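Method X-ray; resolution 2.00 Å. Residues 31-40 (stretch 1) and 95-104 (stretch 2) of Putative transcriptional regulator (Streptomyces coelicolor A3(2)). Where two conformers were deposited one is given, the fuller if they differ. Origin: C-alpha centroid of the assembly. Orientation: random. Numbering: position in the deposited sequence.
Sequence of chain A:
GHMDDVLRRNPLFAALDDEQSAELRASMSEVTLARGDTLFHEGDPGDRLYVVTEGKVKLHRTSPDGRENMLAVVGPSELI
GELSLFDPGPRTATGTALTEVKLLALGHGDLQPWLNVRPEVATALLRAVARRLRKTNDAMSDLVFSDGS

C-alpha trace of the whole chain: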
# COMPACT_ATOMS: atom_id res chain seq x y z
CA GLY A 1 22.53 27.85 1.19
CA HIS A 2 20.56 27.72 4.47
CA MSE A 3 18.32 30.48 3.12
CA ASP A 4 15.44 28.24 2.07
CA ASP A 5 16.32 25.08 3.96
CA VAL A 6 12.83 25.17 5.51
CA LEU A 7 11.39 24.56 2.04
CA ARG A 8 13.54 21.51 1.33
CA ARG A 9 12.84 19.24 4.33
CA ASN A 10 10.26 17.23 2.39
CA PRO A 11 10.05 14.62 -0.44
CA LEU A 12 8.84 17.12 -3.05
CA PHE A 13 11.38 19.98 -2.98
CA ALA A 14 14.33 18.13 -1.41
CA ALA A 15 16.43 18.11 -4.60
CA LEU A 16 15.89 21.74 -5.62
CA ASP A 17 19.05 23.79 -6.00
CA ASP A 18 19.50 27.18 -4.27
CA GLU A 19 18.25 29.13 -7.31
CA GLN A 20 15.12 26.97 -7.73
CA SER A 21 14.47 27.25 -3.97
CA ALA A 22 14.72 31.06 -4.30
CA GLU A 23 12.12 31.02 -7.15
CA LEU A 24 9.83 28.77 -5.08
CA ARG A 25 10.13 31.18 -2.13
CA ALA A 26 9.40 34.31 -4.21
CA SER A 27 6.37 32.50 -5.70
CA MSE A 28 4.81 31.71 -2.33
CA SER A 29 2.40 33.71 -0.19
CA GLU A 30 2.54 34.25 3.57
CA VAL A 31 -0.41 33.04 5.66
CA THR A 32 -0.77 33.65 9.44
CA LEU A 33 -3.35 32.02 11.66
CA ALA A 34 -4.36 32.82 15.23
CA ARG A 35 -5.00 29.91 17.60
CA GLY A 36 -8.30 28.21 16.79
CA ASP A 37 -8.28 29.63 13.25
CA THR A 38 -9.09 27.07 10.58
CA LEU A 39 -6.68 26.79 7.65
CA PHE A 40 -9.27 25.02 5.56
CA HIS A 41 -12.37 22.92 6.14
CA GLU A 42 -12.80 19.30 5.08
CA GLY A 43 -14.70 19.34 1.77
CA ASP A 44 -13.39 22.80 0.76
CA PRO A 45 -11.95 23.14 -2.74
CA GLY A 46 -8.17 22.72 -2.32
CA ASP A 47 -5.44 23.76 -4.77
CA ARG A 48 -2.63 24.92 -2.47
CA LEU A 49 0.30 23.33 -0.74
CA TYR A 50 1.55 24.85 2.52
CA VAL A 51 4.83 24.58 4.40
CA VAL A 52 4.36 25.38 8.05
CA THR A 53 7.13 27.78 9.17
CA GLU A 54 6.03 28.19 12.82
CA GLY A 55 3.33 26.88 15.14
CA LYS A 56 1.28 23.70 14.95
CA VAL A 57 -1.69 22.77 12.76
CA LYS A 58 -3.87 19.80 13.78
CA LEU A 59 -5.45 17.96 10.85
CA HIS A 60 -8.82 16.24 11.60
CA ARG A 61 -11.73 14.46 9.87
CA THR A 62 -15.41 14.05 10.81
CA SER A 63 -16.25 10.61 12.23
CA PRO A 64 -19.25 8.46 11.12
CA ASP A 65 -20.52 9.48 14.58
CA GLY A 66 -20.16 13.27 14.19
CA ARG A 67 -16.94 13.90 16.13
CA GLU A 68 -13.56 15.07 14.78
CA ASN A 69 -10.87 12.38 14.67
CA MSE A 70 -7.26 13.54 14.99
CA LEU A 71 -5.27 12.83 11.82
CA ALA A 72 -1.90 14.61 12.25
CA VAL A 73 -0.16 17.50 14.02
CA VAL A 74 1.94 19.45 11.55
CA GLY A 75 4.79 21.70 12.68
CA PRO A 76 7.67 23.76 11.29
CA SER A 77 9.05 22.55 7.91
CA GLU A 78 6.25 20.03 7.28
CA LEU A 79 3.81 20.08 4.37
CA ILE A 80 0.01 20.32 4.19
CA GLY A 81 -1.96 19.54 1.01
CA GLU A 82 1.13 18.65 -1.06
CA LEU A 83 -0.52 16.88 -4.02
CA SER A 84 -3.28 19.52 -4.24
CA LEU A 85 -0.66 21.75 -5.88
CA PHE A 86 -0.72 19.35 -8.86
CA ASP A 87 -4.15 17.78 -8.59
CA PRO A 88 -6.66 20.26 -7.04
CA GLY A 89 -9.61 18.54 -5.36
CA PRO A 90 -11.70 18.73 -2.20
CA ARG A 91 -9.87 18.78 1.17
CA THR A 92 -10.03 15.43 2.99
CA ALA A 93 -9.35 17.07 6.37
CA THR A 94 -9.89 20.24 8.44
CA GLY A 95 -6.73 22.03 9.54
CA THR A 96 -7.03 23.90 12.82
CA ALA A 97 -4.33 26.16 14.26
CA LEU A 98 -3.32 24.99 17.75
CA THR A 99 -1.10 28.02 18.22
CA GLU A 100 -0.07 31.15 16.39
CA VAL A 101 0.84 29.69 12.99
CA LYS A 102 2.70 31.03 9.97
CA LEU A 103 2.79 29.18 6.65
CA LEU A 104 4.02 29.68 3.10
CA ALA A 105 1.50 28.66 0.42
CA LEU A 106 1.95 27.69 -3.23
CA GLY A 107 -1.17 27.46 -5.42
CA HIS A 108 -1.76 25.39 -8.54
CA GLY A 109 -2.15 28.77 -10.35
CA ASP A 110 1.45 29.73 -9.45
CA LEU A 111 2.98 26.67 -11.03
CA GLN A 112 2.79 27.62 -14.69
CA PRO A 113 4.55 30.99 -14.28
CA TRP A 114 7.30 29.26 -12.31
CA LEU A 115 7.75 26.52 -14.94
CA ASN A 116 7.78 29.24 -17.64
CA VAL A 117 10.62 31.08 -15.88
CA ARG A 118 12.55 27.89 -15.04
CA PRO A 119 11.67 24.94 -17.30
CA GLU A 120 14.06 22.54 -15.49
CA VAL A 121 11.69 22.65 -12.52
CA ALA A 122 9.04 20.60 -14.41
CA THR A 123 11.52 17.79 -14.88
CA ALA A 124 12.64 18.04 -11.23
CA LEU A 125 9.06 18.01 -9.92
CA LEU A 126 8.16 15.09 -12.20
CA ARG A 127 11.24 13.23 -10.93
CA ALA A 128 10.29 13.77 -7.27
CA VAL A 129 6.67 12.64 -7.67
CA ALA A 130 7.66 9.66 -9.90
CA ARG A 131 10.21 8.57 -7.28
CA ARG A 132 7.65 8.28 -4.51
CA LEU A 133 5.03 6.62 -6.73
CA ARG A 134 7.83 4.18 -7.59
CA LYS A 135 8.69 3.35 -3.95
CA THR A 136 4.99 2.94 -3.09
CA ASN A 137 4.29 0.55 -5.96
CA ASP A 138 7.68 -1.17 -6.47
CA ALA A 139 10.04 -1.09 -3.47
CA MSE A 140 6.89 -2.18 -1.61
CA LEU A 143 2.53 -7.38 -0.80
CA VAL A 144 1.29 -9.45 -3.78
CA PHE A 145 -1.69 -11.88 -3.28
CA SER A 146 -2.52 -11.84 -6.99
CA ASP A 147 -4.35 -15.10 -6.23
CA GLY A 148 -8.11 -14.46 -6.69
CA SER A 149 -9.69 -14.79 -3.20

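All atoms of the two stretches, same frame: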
# COMPACT_ATOMS: atom_id res chain seq x y z
N VAL A 31 0.88 33.19 4.98
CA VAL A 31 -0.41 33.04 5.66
C VAL A 31 -0.11 33.04 7.18
O VAL A 31 0.87 32.45 7.62
CB VAL A 31 -1.13 31.73 5.20
CG1 VAL A 31 -2.42 31.53 5.95
CG2 VAL A 31 -1.42 31.76 3.69
N THR A 32 -0.92 33.73 7.98
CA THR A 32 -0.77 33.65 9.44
C THR A 32 -2.13 33.40 10.09
O THR A 32 -3.12 34.04 9.76
CB THR A 32 0.01 34.88 10.05
OG1 THR A 32 -0.22 34.99 11.47
CG2 THR A 32 -0.41 36.17 9.37
N LEU A 33 -2.15 32.43 10.98
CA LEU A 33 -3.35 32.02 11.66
C LEU A 33 -3.19 32.33 13.14
O LEU A 33 -2.12 32.16 13.68
CB LEU A 33 -3.54 30.51 11.52
CG LEU A 33 -3.56 29.87 10.15
CD1 LEU A 33 -3.66 28.36 10.32
CD2 LEU A 33 -4.75 30.43 9.41
N ALA A 34 -4.26 32.80 13.77
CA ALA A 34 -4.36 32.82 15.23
C ALA A 34 -4.82 31.45 15.72
O ALA A 34 -5.42 30.68 14.97
CB ALA A 34 -5.35 33.89 15.69
N ARG A 35 -4.55 31.16 16.98
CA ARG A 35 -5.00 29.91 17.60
C ARG A 35 -6.51 29.71 17.43
O ARG A 35 -7.31 30.64 17.66
CB ARG A 35 -4.60 29.89 19.08
CG ARG A 35 -5.08 28.69 19.88
CD ARG A 35 -4.72 28.83 21.36
NE ARG A 35 -3.58 28.00 21.73
CZ ARG A 35 -2.35 28.44 21.99
NH1 ARG A 35 -2.07 29.74 21.94
NH2 ARG A 35 -1.39 27.58 22.31
N GLY A 36 -6.91 28.51 17.03
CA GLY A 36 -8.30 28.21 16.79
C GLY A 36 -8.81 28.64 15.42
O GLY A 36 -9.95 28.36 15.06
N ASP A 37 -7.98 29.35 14.66
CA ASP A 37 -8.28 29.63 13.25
C ASP A 37 -8.28 28.33 12.47
O ASP A 37 -7.50 27.43 12.79
CB ASP A 37 -7.24 30.57 12.63
CG ASP A 37 -7.54 32.05 12.87
OD1 ASP A 37 -8.53 32.36 13.56
OD2 ASP A 37 -6.79 32.90 12.35
N THR A 38 -9.14 28.22 11.46
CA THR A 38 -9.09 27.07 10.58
C THR A 38 -8.37 27.44 9.30
O THR A 38 -8.68 28.46 8.67
CB THR A 38 -10.49 26.46 10.27
OG1 THR A 38 -11.07 27.15 9.15
CG2 THR A 38 -11.43 26.53 11.46
N LEU A 39 -7.39 26.63 8.92
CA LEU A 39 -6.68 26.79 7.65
C LEU A 39 -7.58 26.49 6.44
O LEU A 39 -7.61 27.23 5.43
CB LEU A 39 -5.46 25.86 7.61
CG LEU A 39 -4.52 25.94 6.40
CD1 LEU A 39 -3.95 27.35 6.29
CD2 LEU A 39 -3.40 24.92 6.54
N PHE A 40 -8.24 25.35 6.51
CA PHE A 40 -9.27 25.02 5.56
C PHE A 40 -10.20 24.02 6.20
O PHE A 40 -9.86 23.41 7.22
CB PHE A 40 -8.70 24.49 4.21
CG PHE A 40 -7.66 23.38 4.36
CD1 PHE A 40 -6.32 23.63 4.11
CD2 PHE A 40 -8.04 22.10 4.76
CE1 PHE A 40 -5.36 22.61 4.22
CE2 PHE A 40 -7.10 21.09 4.89
CZ PHE A 40 -5.75 21.34 4.64
N GLY A 95 -7.97 21.66 8.91
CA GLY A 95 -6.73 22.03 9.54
C GLY A 95 -7.06 23.16 10.49
O GLY A 95 -7.61 24.17 10.08
N THR A 96 -6.75 22.95 11.76
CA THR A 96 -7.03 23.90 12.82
C THR A 96 -5.73 24.32 13.53
O THR A 96 -4.95 23.48 13.94
CB THR A 96 -8.05 23.32 13.80
OG1 THR A 96 -9.25 23.03 13.08
CG2 THR A 96 -8.36 24.28 14.94
N ALA A 97 -5.51 25.62 13.62
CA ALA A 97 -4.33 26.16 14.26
C ALA A 97 -4.41 25.87 15.76
O ALA A 97 -5.40 26.19 16.42
CB ALA A 97 -4.22 27.67 14.01
N LEU A 98 -3.38 25.23 16.29
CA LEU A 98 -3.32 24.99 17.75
C LEU A 98 -2.62 26.11 18.47
O LEU A 98 -2.71 26.24 19.72
CB LEU A 98 -2.61 23.69 18.05
CG LEU A 98 -3.32 22.47 17.51
CD1 LEU A 98 -2.35 21.28 17.51
CD2 LEU A 98 -4.59 22.19 18.34
N THR A 99 -1.89 26.91 17.70
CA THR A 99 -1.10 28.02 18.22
C THR A 99 -1.17 29.15 17.20
O THR A 99 -1.92 29.07 16.22
CB THR A 99 0.39 27.62 18.37
OG1 THR A 99 0.89 27.22 17.09
CG2 THR A 99 0.58 26.47 19.33
N GLU A 100 -0.42 30.21 17.44
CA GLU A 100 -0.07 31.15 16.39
C GLU A 100 0.67 30.33 15.33
O GLU A 100 1.61 29.62 15.64
CB GLU A 100 0.84 32.25 16.91
CG GLU A 100 1.17 33.30 15.86
CD GLU A 100 2.66 33.58 15.75
OE1 GLU A 100 3.22 34.28 16.63
OE2 GLU A 100 3.26 33.11 14.76
N VAL A 101 0.21 30.42 14.08
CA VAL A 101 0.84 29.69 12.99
C VAL A 101 1.19 30.63 11.84
O VAL A 101 0.42 31.54 11.51
CB VAL A 101 -0.06 28.54 12.44
CG1 VAL A 101 0.67 27.73 11.36
CG2 VAL A 101 -0.53 27.61 13.57
N LYS A 102 2.35 30.41 11.24
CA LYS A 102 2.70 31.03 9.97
C LYS A 102 3.02 29.93 8.98
O LYS A 102 3.60 28.88 9.36
CB LYS A 102 3.88 31.99 10.13
CG LYS A 102 3.54 33.27 10.88
CD LYS A 102 4.76 34.18 11.03
CE LYS A 102 4.57 35.23 12.12
NZ LYS A 102 3.44 36.18 11.83
N LEU A 103 2.61 30.14 7.73
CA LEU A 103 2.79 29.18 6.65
C LEU A 103 3.18 29.92 5.37
O LEU A 103 2.90 31.11 5.21
CB LEU A 103 1.51 28.39 6.36
CG LEU A 103 0.61 27.86 7.48
CD1 LEU A 103 -0.56 28.79 7.68
CD2 LEU A 103 0.10 26.49 7.12
N LEU A 104 3.81 29.19 4.45
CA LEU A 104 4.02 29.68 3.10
C LEU A 104 3.17 28.81 2.18
O LEU A 104 3.21 27.60 2.31
CB LEU A 104 5.50 29.56 2.73
CG LEU A 104 6.37 30.60 3.44
CD1 LEU A 104 7.86 30.32 3.20
CD2 LEU A 104 5.99 32.01 3.00

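Every hydrogen bond between these stretches joins backbone to backbone. Strands 31-33 and 101-104 run antiparallel: V31 N donates to L103 O and L103 N to V31 O, each at 2.9 Å, and L33 and V101 repeat the exchange, L33 N to V101 O at 2.8 Å and V101 N to L33 O at 2.9 Å. T32 and K102 form the non-hydrogen-bonded pair between them, their side chains on the more open face, where polar groups suit.

A type II turn from A34 to D37 then interrupts the ladder. D37 N closes it on A34 O (2.9 Å), while D37 OD2 accepts from A34 N (2.9 Å), so aspartate satisfies an amide the ladder leaves free. G36, with phi 83°, takes a conformation in which a CB would jam against the preceding carbonyl; its N donates to A97 O (2.8 Å), and A97 N returns a bond to D37 O (2.8 Å). Beyond, L39 N donates to G95 O (2.7 Å) and G95 N to F40 O (3.1 Å).

R35 NE lies 2.8 Å from L98 O, but the angle is poor: the carbonyl sits over the guanidinium face.

On the sheet face of V31, L33, V101 and L103, L103 CD1 packs against V31 CG1 (3.7 Å); A97 and L39, whose CA-to-CB bonds point toward the other stretch, add contacts from L33 CD1 to A97 CB (3.8 Å) and from L103 CD2 to L39 CD2 (3.9 Å). L33, A97, V101 and L103 are buried, where apolar side chains leave no donor or acceptor unpaired.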